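Local coordinates for flagellar hook associated protein type 3 FlgL (Legionella pneumophila subsp. pneumophila, PDB 5YTI) that probably serves as a structural component of the bacterial flagellum, as a hook-associated protein of the flagellin family, at residues A[304-309]-A[322-327]. Sequence-based numbering, arbitrary orientation.
Sequences INNLNK and TENNQL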
# COMPACT_ATOMS: atom_id res chain seq x y z
N ILE A 304 -6.40 -19.17 6.06
CA ILE A 304 -6.57 -20.64 5.95
C ILE A 304 -5.44 -21.43 6.66
O ILE A 304 -5.69 -22.32 7.48
CB ILE A 304 -6.63 -21.09 4.47
CG1 ILE A 304 -7.89 -20.59 3.76
CG2 ILE A 304 -6.51 -22.61 4.37
CD1 ILE A 304 -7.83 -20.73 2.24
N ASN A 305 -4.18 -21.13 6.35
CA ASN A 305 -3.10 -21.77 7.06
C ASN A 305 -3.33 -21.66 8.56
O ASN A 305 -3.10 -22.62 9.27
CB ASN A 305 -1.75 -21.16 6.72
CG ASN A 305 -1.33 -21.41 5.29
OD1 ASN A 305 -0.26 -20.97 4.87
ND2 ASN A 305 -2.16 -22.11 4.52
N ASN A 306 -3.80 -20.51 9.03
CA ASN A 306 -3.94 -20.25 10.46
C ASN A 306 -5.12 -20.99 11.11
O ASN A 306 -5.04 -21.52 12.20
CB ASN A 306 -4.15 -18.75 10.67
CG ASN A 306 -3.47 -18.24 11.90
OD1 ASN A 306 -2.27 -18.37 12.03
ND2 ASN A 306 -4.22 -17.62 12.80
N LEU A 307 -6.24 -21.01 10.42
CA LEU A 307 -7.38 -21.75 10.92
C LEU A 307 -7.07 -23.23 11.08
O LEU A 307 -7.76 -23.92 11.82
CB LEU A 307 -8.56 -21.56 9.98
CG LEU A 307 -9.10 -20.16 10.12
CD1 LEU A 307 -10.16 -19.91 9.07
CD2 LEU A 307 -9.64 -20.02 11.53
N ASN A 308 -6.06 -23.72 10.35
CA ASN A 308 -5.64 -25.13 10.38
C ASN A 308 -4.51 -25.44 11.38
O ASN A 308 -4.13 -26.58 11.52
CB ASN A 308 -5.18 -25.57 8.98
CG ASN A 308 -6.34 -25.81 8.02
OD1 ASN A 308 -7.41 -26.29 8.42
ND2 ASN A 308 -6.12 -25.47 6.76
N LYS A 309 -3.97 -24.44 12.06
CA LYS A 309 -2.92 -24.71 13.03
C LYS A 309 -3.51 -25.48 14.19
O LYS A 309 -4.70 -25.41 14.42
CB LYS A 309 -2.31 -23.41 13.58
CG LYS A 309 -1.60 -22.53 12.57
CD LYS A 309 -0.29 -23.14 12.09
CE LYS A 309 -0.16 -23.03 10.57
NZ LYS A 309 1.02 -23.75 10.03
N THR A 322 -1.19 -13.64 17.64
CA THR A 322 -0.33 -12.63 17.06
C THR A 322 -0.60 -12.40 15.57
O THR A 322 -0.62 -11.25 15.09
CB THR A 322 1.12 -13.03 17.20
OG1 THR A 322 1.43 -13.19 18.59
CG2 THR A 322 1.99 -11.95 16.58
N GLU A 323 -0.76 -13.52 14.88
CA GLU A 323 -1.05 -13.55 13.46
C GLU A 323 -2.53 -13.26 13.19
O GLU A 323 -2.84 -12.65 12.19
CB GLU A 323 -0.60 -14.90 12.87
CG GLU A 323 -1.23 -15.33 11.54
CD GLU A 323 -0.43 -15.02 10.26
OE1 GLU A 323 0.50 -14.17 10.29
OE2 GLU A 323 -0.75 -15.62 9.18
N ASN A 324 -3.46 -13.67 14.06
CA ASN A 324 -4.87 -13.29 13.87
C ASN A 324 -4.98 -11.77 13.78
O ASN A 324 -5.58 -11.28 12.83
CB ASN A 324 -5.77 -13.73 15.03
CG ASN A 324 -6.22 -15.17 14.93
OD1 ASN A 324 -6.31 -15.78 13.85
ND2 ASN A 324 -6.56 -15.72 16.09
N ASN A 325 -4.44 -11.05 14.77
CA ASN A 325 -4.45 -9.59 14.80
C ASN A 325 -3.94 -8.96 13.52
O ASN A 325 -4.44 -7.89 13.08
CB ASN A 325 -3.56 -9.06 15.91
CG ASN A 325 -4.23 -9.11 17.24
OD1 ASN A 325 -4.64 -10.18 17.66
ND2 ASN A 325 -4.37 -7.94 17.91
N GLN A 326 -2.93 -9.60 12.95
CA GLN A 326 -2.34 -9.08 11.71
C GLN A 326 -3.31 -9.28 10.58
O GLN A 326 -3.57 -8.36 9.81
CB GLN A 326 -0.98 -9.76 11.39
CG GLN A 326 0.11 -9.40 12.39
CD GLN A 326 0.88 -8.18 11.99
OE1 GLN A 326 1.44 -8.16 10.90
NE2 GLN A 326 0.96 -7.17 12.87
N LEU A 327 -3.88 -10.48 10.50
CA LEU A 327 -4.75 -10.82 9.40
C LEU A 327 -6.03 -10.01 9.45
O LEU A 327 -6.66 -9.78 8.44
CB LEU A 327 -5.03 -12.32 9.37
CG LEU A 327 -3.87 -13.22 8.93
CD1 LEU A 327 -4.24 -14.67 9.13
CD2 LEU A 327 -3.53 -12.98 7.46
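Asn306 lays its side-chain amide across Glu323 and Asn324, near the place where helix 296-307 ends and beside the early turns of helix 316-374. The two helices pack together across the loop that joins them, a helix-loop-helix connection at the end of the long helical bundle away from the chain termini. Asn306 OD1 lies 3.3 Å from Glu323 CG, so the amide oxygen rests against the aliphatic part of the glutamate, and the two side chains run past each other in opposite senses. Glu323 CG stands anti to the backbone N (chi1 160°) and the chain then bends at chi2, which leaves the methylene beside the amide while the carboxylate turns off to a salt bridge with Arg302 of helix 296-307. On the other branch, Asn306 ND2 comes within 3.0 Å of Asn324 OD1, the two amide planes being nearly perpendicular at 80°. Asn324 OD1 accepts a hydrogen bond from Gln94 NE2, and its ND2 donates to Ala97 O and Gln321 OE1, so the Asn324 amide is gripped at both ends and anchored to the end of helix 49-96. Leu327 adds a loose apolar touch, CD1 to Asn306 CB at 4.4 Å. Asn306 thus packs against a methylene and an amide already positioned by other partners.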